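Local coordinates for protein glycoside hydrolase family 31 (Trueperella pyogenes, PDB 5I0F) that degrades cycloalternan, a cyclic tetrasaccharide of glucose, passing through a covalent intermediate between sugar and enzyme, at residues 35-41 against 90-94; 280-286 against 520-524; 289-294 against 509-513. All coordinates share one frame; numbering follows the deposited sequence.

Contact 1. Residues 35-41 against 90-94; sequences ATTSGPC and DNGWQ
Ala35 to Thr37 run antiparallel to Asn91 to Gln94, with the N-to-C directions of the two short strands 143° apart; Ala35 faces Trp93 and Thr37 faces Asn91 in hydrogen-bonded pairs, and Thr36 lies across from Gly92 in the non-hydrogen-bonded pair between them. The first pair is closed at both ends: Ala35 N reaches Trp93 O at 3.1 Å, and Trp93 N comes back to Ala35 O at 2.8 Å. The second pair is closed on one side, by Thr37 N to Asn91 O at 3.2 Å. That same carbonyl, Asn91 O, also takes a CA-H...O contact from Thr36 CA at 3.2 Å.

Thr37 and the indole of Trp93 share the sheet face that also carries Ala35, and there they cross at a slant. Thr37 OG1 sits between its own backbone N and carbonyl carbon (chi1 58°), which aims it at the turn, where it donates to Gly39 O at 2.8 Å. Trp93 presents the pyrrole edge of its ring to Thr37, with Trp93 NE1 3.7 Å from Thr37 OG1, and Thr37 CG2 against Trp93 NE1 and CD1. Further round the same indole, Cys41 O lies at the edge, in the ring plane, 3.7 Å from Trp93 CZ2. Water 1 lies between these groups: it accepts firmly from Cys41 N at 2.8 Å and only weakly from Trp93 NE1, and donates weakly to Thr37 OG1. Met44 touches Ala35, Thr37 and Trp93, while Met59 and Pro61 add to the cover of the indole.

In this N-terminal beta domain, pairing with 91-94 stops at Thr37, where the chain turns off toward strand 41-49. Asn91 N is buried without a partner. The threonine hydroxyl ties the turn internally, and beyond Thr37 the segments meet chiefly through a weakly held water and the Cys41-Trp93 edge contact.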
loop_
_atom_site.group_PDB
_atom_site.type_symbol
_atom_site.label_atom_id
_atom_site.label_comp_id
_atom_site.label_asym_id
_atom_site.label_seq_id
_atom_site.Cartn_x
_atom_site.Cartn_y
_atom_site.Cartn_z
ATOM N N ALA A 35 -6.524 -3.027 30.729
ATOM C CA ALA A 35 -6.378 -1.621 31.134
ATOM C C ALA A 35 -4.926 -1.379 31.486
ATOM O O ALA A 35 -4.216 -2.316 31.840
ATOM C CB ALA A 35 -7.283 -1.302 32.321
ATOM N N THR A 36 -4.479 -0.132 31.359
ATOM C CA THR A 36 -3.152 0.249 31.785
ATOM C C THR A 36 -3.231 1.349 32.858
ATOM O O THR A 36 -4.223 2.086 32.955
ATOM C CB THR A 36 -2.277 0.752 30.621
ATOM O OG1 THR A 36 -2.845 1.947 30.082
ATOM C CG2 THR A 36 -2.171 -0.302 29.518
ATOM N N THR A 37 -2.178 1.414 33.660
ATOM C CA THR A 37 -1.988 2.455 34.647
ATOM C C THR A 37 -0.757 3.285 34.268
ATOM O O THR A 37 0.255 2.735 33.828
ATOM C CB THR A 37 -1.815 1.848 36.049
ATOM O OG1 THR A 37 -0.702 0.945 36.053
ATOM C CG2 THR A 37 -3.055 1.066 36.440
ATOM N N SER A 38 -0.870 4.604 34.436
ATOM C CA SER A 38 0.213 5.542 34.120
ATOM C C SER A 38 1.381 5.396 35.085
ATOM O O SER A 38 2.538 5.544 34.695
ATOM C CB SER A 38 -0.287 6.994 34.141
ATOM O OG SER A 38 -0.683 7.395 35.446
ATOM N N GLY A 39 1.072 5.137 36.351
ATOM C CA GLY A 39 2.081 4.846 37.342
ATOM C C GLY A 39 2.071 3.386 37.721
ATOM O O GLY A 39 1.203 2.622 37.286
ATOM N N PRO A 40 3.031 2.981 38.564
ATOM C CA PRO A 40 3.011 1.622 39.092
ATOM C C PRO A 40 1.976 1.471 40.220
ATOM O O PRO A 40 1.792 2.418 41.068
ATOM C CB PRO A 40 4.432 1.436 39.616
ATOM C CG PRO A 40 4.845 2.811 40.046
ATOM C CD PRO A 40 4.152 3.772 39.118
ATOM N N CYS A 41 1.337 0.286 40.203
ATOM C CA CYS A 41 0.222 -0.090 41.071
ATOM C C CYS A 41 0.428 -1.484 41.666
ATOM O O CYS A 41 1.164 -2.297 41.122
ATOM C CB CYS A 41 -1.100 -0.050 40.281
ATOM S SG CYS A 41 -1.631 1.634 39.871
ATOM N N ASP A 90 4.177 1.760 29.991
ATOM C CA ASP A 90 2.833 1.391 30.472
ATOM C C ASP A 90 2.841 0.049 31.200
ATOM O O ASP A 90 3.632 -0.844 30.898
ATOM C CB ASP A 90 1.803 1.325 29.328
ATOM C CG ASP A 90 1.336 2.702 28.854
ATOM O OD1 ASP A 90 1.308 3.667 29.657
ATOM O OD2 ASP A 90 0.969 2.807 27.663
ATOM N N ASN A 91 1.942 -0.059 32.164
ATOM C CA ASN A 91 1.798 -1.231 32.993
ATOM C C ASN A 91 0.438 -1.810 32.671
ATOM O O ASN A 91 -0.588 -1.248 33.054
ATOM C CB ASN A 91 1.903 -0.831 34.457
ATOM C CG ASN A 91 3.203 -0.100 34.761
ATOM O OD1 ASN A 91 3.200 1.098 35.056
ATOM N ND2 ASN A 91 4.321 -0.811 34.642
ATOM N N GLY A 92 0.443 -2.904 31.916
ATOM C CA GLY A 92 -0.771 -3.585 31.524
ATOM C C GLY A 92 -1.307 -4.482 32.623
ATOM O O GLY A 92 -0.540 -5.130 33.338
ATOM N N TRP A 93 -2.633 -4.508 32.734
ATOM C CA TRP A 93 -3.366 -5.416 33.610
ATOM C C TRP A 93 -4.453 -6.087 32.784
ATOM O O TRP A 93 -4.968 -5.481 31.841
ATOM C CB TRP A 93 -4.004 -4.615 34.739
ATOM C CG TRP A 93 -3.008 -4.027 35.672
ATOM C CD1 TRP A 93 -2.335 -2.834 35.532
ATOM C CD2 TRP A 93 -2.586 -4.583 36.917
ATOM N NE1 TRP A 93 -1.527 -2.624 36.610
ATOM C CE2 TRP A 93 -1.654 -3.681 37.478
ATOM C CE3 TRP A 93 -2.913 -5.752 37.622
ATOM C CZ2 TRP A 93 -1.037 -3.920 38.703
ATOM C CZ3 TRP A 93 -2.286 -5.993 38.843
ATOM C CH2 TRP A 93 -1.361 -5.087 39.362
ATOM N N GLN A 94 -4.825 -7.310 33.156
ATOM C CA GLN A 94 -5.744 -8.109 32.355
ATOM C C GLN A 94 -6.577 -9.071 33.196
ATOM O O GLN A 94 -6.121 -9.592 34.214
ATOM C CB GLN A 94 -4.959 -8.882 31.289
ATOM C CG GLN A 94 -5.812 -9.593 30.264
ATOM C CD GLN A 94 -4.995 -10.483 29.348
ATOM O OE1 GLN A 94 -4.445 -10.023 28.354
ATOM N NE2 GLN A 94 -4.917 -11.771 29.682
HETATM O O HOH W 1 1.329 -1.055 37.756
#

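Contact 2. Residues 280-286 against 520-524; sequences FLDVAGR and TGSQA
Ala284 and Gly521 bring two backbones together at the end of helix 273-284, and the polar contacts between the segments are made by carbon-bound hydrogens. Gly521 CA points a hydrogen at Ala284 O from 3.3 Å, and Ala524 CA does the same to Arg286 O at 3.3 Å. Gly285, which leaves the helix with a positive phi, lets the chain turn so closely against the short 3-10 turn 522-524.

Apolar packing adds to this. Thr520 CG2 rests on Ala284 CB at 3.8 Å and also meets the ring of Phe280, while Leu281 CD2 lies against Gln523 CG at 4.0 Å. Gln523 is bent at chi2 (92°), which brings OE1 round to Gly521 N of its own turn and leaves NE2 beside the Phe280 ring. Gln523 NE2 comes 3.3 Å from Phe280 CE2, the amide and ring planes 64° apart, and Ala284 CB sits close to both ends of the amide.

None of the conventional hydrogen bonds joins the two segments. Gln523 OE1 accepts from Gly521 N at 2.9 Å, in the carbonyl plane, and Gln523 NE2 is held by Cys553 O outside them. Arg286 NH2 makes a salt bridge to Asp282 OD1 at 2.8 Å, with the guanidinium laid over Leu281 CB.

Two hydrogen bonds fix the rotation of the Gln523 amide, so it presents a set surface to Phe280 and Ala284. Where the helix leading from the beta domain into the barrel meets the loop between strands 513-515 and 527-529, apolar packing and two CA-H...O contacts stand in place of conventional hydrogen bonds.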
loop_
_atom_site.group_PDB
_atom_site.type_symbol
_atom_site.label_atom_id
_atom_site.label_comp_id
_atom_site.label_asym_id
_atom_site.label_seq_id
_atom_site.Cartn_x
_atom_site.Cartn_y
_atom_site.Cartn_z
ATOM N N PHE A 280 -16.023 -3.395 -13.159
ATOM C CA PHE A 280 -15.408 -2.810 -11.966
ATOM C C PHE A 280 -14.832 -1.412 -12.226
ATOM O O PHE A 280 -15.114 -0.458 -11.475
ATOM C CB PHE A 280 -14.365 -3.767 -11.399
ATOM C CG PHE A 280 -13.713 -3.273 -10.116
ATOM C CD1 PHE A 280 -14.483 -2.818 -9.044
ATOM C CD2 PHE A 280 -12.328 -3.267 -9.988
ATOM C CE1 PHE A 280 -13.880 -2.353 -7.875
ATOM C CE2 PHE A 280 -11.720 -2.825 -8.812
ATOM C CZ PHE A 280 -12.502 -2.366 -7.755
ATOM N N LEU A 281 -14.117 -1.259 -13.331
ATOM C CA LEU A 281 -13.568 0.052 -13.703
ATOM C C LEU A 281 -14.630 1.143 -13.925
ATOM O O LEU A 281 -14.395 2.319 -13.578
ATOM C CB LEU A 281 -12.679 -0.067 -14.952
ATOM C CG LEU A 281 -11.422 -0.915 -14.768
ATOM C CD1 LEU A 281 -10.584 -0.849 -16.039
ATOM C CD2 LEU A 281 -10.605 -0.489 -13.569
ATOM N N ASP A 282 -15.779 0.769 -14.489
ATOM C CA ASP A 282 -16.899 1.682 -14.607
ATOM C C ASP A 282 -17.354 2.247 -13.247
ATOM O O ASP A 282 -17.775 3.391 -13.186
ATOM C CB ASP A 282 -18.100 1.028 -15.311
ATOM C CG ASP A 282 -17.904 0.890 -16.812
ATOM O OD1 ASP A 282 -17.081 1.637 -17.397
ATOM O OD2 ASP A 282 -18.596 0.034 -17.401
ATOM N N VAL A 283 -17.249 1.451 -12.189
ATOM C CA VAL A 283 -17.618 1.870 -10.841
ATOM C C VAL A 283 -16.452 2.569 -10.110
ATOM O O VAL A 283 -16.637 3.621 -9.472
ATOM C CB VAL A 283 -18.135 0.644 -10.054
ATOM C CG1 VAL A 283 -18.273 0.928 -8.566
ATOM C CG2 VAL A 283 -19.470 0.199 -10.630
ATOM N N ALA A 284 -15.256 1.999 -10.226
ATOM C CA ALA A 284 -14.085 2.468 -9.481
ATOM C C ALA A 284 -13.430 3.717 -10.050
ATOM O O ALA A 284 -13.026 4.568 -9.289
ATOM C CB ALA A 284 -13.060 1.363 -9.352
ATOM N N GLY A 285 -13.335 3.815 -11.372
ATOM C CA GLY A 285 -12.586 4.865 -12.064
ATOM C C GLY A 285 -11.557 4.174 -12.935
ATOM O O GLY A 285 -11.178 3.051 -12.658
ATOM N N ARG A 286 -11.151 4.825 -14.011
ATOM C CA ARG A 286 -10.256 4.232 -15.005
ATOM C C ARG A 286 -8.893 4.918 -14.999
ATOM O O ARG A 286 -8.824 6.082 -14.684
ATOM C CB ARG A 286 -10.868 4.363 -16.394
ATOM C CG ARG A 286 -12.001 3.386 -16.638
ATOM C CD ARG A 286 -12.681 3.619 -17.968
ATOM N NE ARG A 286 -13.772 2.661 -18.129
ATOM C CZ ARG A 286 -13.650 1.405 -18.554
ATOM N NH1 ARG A 286 -12.466 0.895 -18.921
ATOM N NH2 ARG A 286 -14.741 0.648 -18.645
ATOM N N THR A 520 -10.060 1.184 -3.695
ATOM C CA THR A 520 -10.986 1.412 -4.810
ATOM C C THR A 520 -10.981 2.895 -5.181
ATOM O O THR A 520 -11.106 3.739 -4.297
ATOM C CB THR A 520 -12.407 0.995 -4.391
ATOM O OG1 THR A 520 -12.368 -0.288 -3.763
ATOM C CG2 THR A 520 -13.347 0.948 -5.571
ATOM N N GLY A 521 -10.807 3.193 -6.471
ATOM C CA GLY A 521 -10.637 4.558 -6.969
ATOM C C GLY A 521 -9.207 4.981 -7.274
ATOM O O GLY A 521 -9.001 5.895 -8.082
ATOM N N SER A 522 -8.214 4.312 -6.665
ATOM C CA SER A 522 -6.810 4.564 -6.970
ATOM C C SER A 522 -6.428 4.389 -8.457
ATOM O O SER A 522 -5.466 5.025 -8.920
ATOM C CB SER A 522 -5.886 3.734 -6.071
ATOM O OG SER A 522 -6.006 4.157 -4.722
ATOM N N GLN A 523 -7.201 3.589 -9.189
ATOM C CA GLN A 523 -6.985 3.355 -10.624
ATOM C C GLN A 523 -6.893 4.678 -11.433
ATOM O O GLN A 523 -6.125 4.764 -12.401
ATOM C CB GLN A 523 -8.110 2.504 -11.221
ATOM C CG GLN A 523 -8.271 1.092 -10.664
ATOM C CD GLN A 523 -9.250 0.964 -9.501
ATOM O OE1 GLN A 523 -9.498 1.914 -8.750
ATOM N NE2 GLN A 523 -9.787 -0.247 -9.322
ATOM N N ALA A 524 -7.653 5.692 -11.022
ATOM C CA ALA A 524 -7.690 6.979 -11.697
ATOM C C ALA A 524 -6.545 7.939 -11.377
ATOM O O ALA A 524 -6.420 8.979 -12.035
ATOM C CB ALA A 524 -9.039 7.668 -11.421
#

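Contact 3. Residues 289-294 against 509-513; sequences EMPEWI and KYPVT
Met290 O takes a hydrogen bond from water 2 at 2.9 Å, and the same water has a longer, weak link to Tyr510 OH at 3.3 Å, so the outer rim of the contact is bridged by solvent. Inside that rim the contact is mainly apolar.

Pro291 lies over one face of the Tyr510 ring in a CH-pi contact, Pro291 CD standing 3.8 Å from the Tyr510 ring centroid and 25° off its normal. The two side chains slide past each other in opposite directions: Pro291 CD sits above the CG-CD1 side of Tyr510, while Pro291 CB touches Tyr510 CD2 and CE2. Glu289 O meets the edge of the same ring, in its plane, 3.7 Å from Tyr510 CD1. Tyr510 is thus fitted against the 289-291 backbone as well as the proline.

Met290 starts out away from the other segment, but a bend at chi2 (-71°) turns its thioether back. Met290 CE ends 3.5 Å from Pro511 O, and Met290 SD packs 4.0 Å from Val512 CG2. That methyl is shared, for Trp293 CH2 also reaches Val512 CG2, at 3.7 Å, and Ile294 CG2 touches it more loosely. Pro291 touches both aromatic rings, CD over Tyr510 and CG over the rim of the Trp293 indole. Successive inverse gamma turns centred on Pro511 and Val512 kink the chain here.

Both segments lead into barrel strands, 297-300 and 513-515, the first and fifth of eight, so they meet under the end where the strands begin, the end away from the catalytic face of a TIM barrel. Val512 also packs on Ile385 of strand 383-388 and bonds through its backbone to Phe464, Pro511 rests on Arg505 of helix 485-506, and Glu289 touches Leu644 of helix 617-646.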
loop_
_atom_site.group_PDB
_atom_site.type_symbol
_atom_site.label_atom_id
_atom_site.label_comp_id
_atom_site.label_asym_id
_atom_site.label_seq_id
_atom_site.Cartn_x
_atom_site.Cartn_y
_atom_site.Cartn_z
ATOM N N GLU A 289 -4.668 9.032 -18.997
ATOM C CA GLU A 289 -3.592 9.139 -19.999
ATOM C C GLU A 289 -2.299 9.659 -19.331
ATOM O O GLU A 289 -2.355 10.538 -18.457
ATOM C CB GLU A 289 -3.945 10.111 -21.117
ATOM C CG GLU A 289 -5.159 9.747 -21.989
ATOM C CD GLU A 289 -6.182 10.860 -22.022
ATOM O OE1 GLU A 289 -6.625 11.264 -23.077
ATOM O OE2 GLU A 289 -6.566 11.331 -20.939
ATOM N N MET A 290 -1.155 9.137 -19.768
ATOM C CA MET A 290 0.149 9.523 -19.202
ATOM C C MET A 290 1.121 9.905 -20.303
ATOM O O MET A 290 0.978 9.462 -21.428
ATOM C CB MET A 290 0.727 8.380 -18.358
ATOM C CG MET A 290 0.047 8.191 -17.016
ATOM S SD MET A 290 0.450 9.547 -15.884
ATOM C CE MET A 290 -0.898 9.486 -14.740
ATOM N N PRO A 291 2.123 10.748 -19.975
ATOM C CA PRO A 291 3.124 11.126 -20.965
ATOM C C PRO A 291 4.121 9.991 -21.211
ATOM O O PRO A 291 4.361 9.183 -20.300
ATOM C CB PRO A 291 3.802 12.320 -20.322
ATOM C CG PRO A 291 3.679 12.091 -18.856
ATOM C CD PRO A 291 2.438 11.280 -18.633
ATOM N N GLU A 292 4.699 9.945 -22.404
ATOM C CA GLU A 292 5.610 8.835 -22.781
ATOM C C GLU A 292 6.859 8.712 -21.902
ATOM O O GLU A 292 7.411 7.617 -21.754
ATOM C CB GLU A 292 6.023 8.896 -24.260
ATOM C CG GLU A 292 6.737 10.169 -24.732
ATOM C CD GLU A 292 8.205 10.276 -24.314
ATOM O OE1 GLU A 292 8.916 9.232 -24.368
ATOM O OE2 GLU A 292 8.671 11.410 -23.958
ATOM N N TRP A 293 7.304 9.823 -21.317
ATOM C CA TRP A 293 8.526 9.797 -20.491
ATOM C C TRP A 293 8.420 8.937 -19.229
ATOM O O TRP A 293 9.461 8.583 -18.670
ATOM C CB TRP A 293 9.044 11.208 -20.141
ATOM C CG TRP A 293 8.053 12.186 -19.475
ATOM C CD1 TRP A 293 7.349 13.179 -20.107
ATOM C CD2 TRP A 293 7.721 12.286 -18.084
ATOM N NE1 TRP A 293 6.597 13.879 -19.193
ATOM C CE2 TRP A 293 6.789 13.344 -17.950
ATOM C CE3 TRP A 293 8.118 11.592 -16.934
ATOM C CZ2 TRP A 293 6.264 13.729 -16.720
ATOM C CZ3 TRP A 293 7.584 11.984 -15.694
ATOM C CH2 TRP A 293 6.660 13.037 -15.607
ATOM N N ILE A 294 7.210 8.567 -18.791
ATOM C CA ILE A 294 7.098 7.632 -17.666
ATOM C C ILE A 294 7.685 6.244 -17.965
ATOM O O ILE A 294 7.990 5.502 -17.037
ATOM C CB ILE A 294 5.674 7.498 -17.074
ATOM C CG1 ILE A 294 4.696 6.843 -18.043
ATOM C CG2 ILE A 294 5.164 8.859 -16.589
ATOM C CD1 ILE A 294 3.506 6.201 -17.384
ATOM N N LYS A 509 0.208 20.442 -16.048
ATOM C CA LYS A 509 1.033 19.250 -16.149
ATOM C C LYS A 509 0.217 17.955 -16.055
ATOM O O LYS A 509 -0.903 17.956 -15.551
ATOM C CB LYS A 509 2.100 19.301 -15.046
ATOM C CG LYS A 509 3.107 20.413 -15.281
ATOM C CD LYS A 509 4.061 20.498 -14.131
ATOM C CE LYS A 509 5.129 21.559 -14.358
ATOM N NZ LYS A 509 6.297 20.952 -15.024
ATOM N N TYR A 510 0.793 16.855 -16.542
ATOM C CA TYR A 510 0.215 15.531 -16.318
ATOM C C TYR A 510 0.227 15.168 -14.818
ATOM O O TYR A 510 1.144 15.561 -14.107
ATOM C CB TYR A 510 1.024 14.471 -17.052
ATOM C CG TYR A 510 0.729 14.365 -18.524
ATOM C CD1 TYR A 510 -0.231 13.482 -18.988
ATOM C CD2 TYR A 510 1.448 15.098 -19.445
ATOM C CE1 TYR A 510 -0.489 13.355 -20.354
ATOM C CE2 TYR A 510 1.201 14.990 -20.802
ATOM C CZ TYR A 510 0.232 14.115 -21.247
ATOM O OH TYR A 510 0.001 14.009 -22.599
ATOM N N PRO A 511 -0.767 14.401 -14.345
ATOM C CA PRO A 511 -0.894 14.080 -12.917
ATOM C C PRO A 511 -0.008 12.895 -12.542
ATOM O O PRO A 511 -0.488 11.811 -12.183
ATOM C CB PRO A 511 -2.382 13.741 -12.783
ATOM C CG PRO A 511 -2.709 13.096 -14.107
ATOM C CD PRO A 511 -1.948 13.939 -15.108
ATOM N N VAL A 512 1.295 13.110 -12.638
ATOM C CA VAL A 512 2.255 12.071 -12.370
ATOM C C VAL A 512 2.518 12.066 -10.857
ATOM O O VAL A 512 3.407 12.774 -10.360
ATOM C CB VAL A 512 3.529 12.252 -13.207
ATOM C CG1 VAL A 512 4.529 11.157 -12.873
ATOM C CG2 VAL A 512 3.198 12.199 -14.702
ATOM N N THR A 513 1.700 11.303 -10.140
ATOM C CA THR A 513 1.977 10.916 -8.762
ATOM C C THR A 513 2.452 9.466 -8.729
ATOM O O THR A 513 2.102 8.682 -9.606
ATOM C CB THR A 513 0.744 11.064 -7.850
ATOM O OG1 THR A 513 -0.348 10.248 -8.326
ATOM C CG2 THR A 513 0.317 12.501 -7.814
HETATM O O HOH W 2 -0.907 10.854 -23.097
#

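Overall arrangement
Contact 1 stands apart in the N-terminal beta domain, its centre 46 Å from that of contact 2 and 53 Å from that of contact 3, and it alone joins its segments by direct hydrogen bonds. Contacts 2 and 3 belong together: 280-286 and 289-294 nearly follow one another on the way into the barrel, while 509-513 and 520-524 flank its fifth strand, so both tie the barrel's entry to the loops at opposite ends of the same strand. Contact 3 is the buried one, mostly apolar; contacts 1 and 2 are only partly buried. Contact 2 combines close backbones at two glycines with packing round a hydrogen-bonded glutamine, contact 3 relies on proline, aromatic and aliphatic side chains.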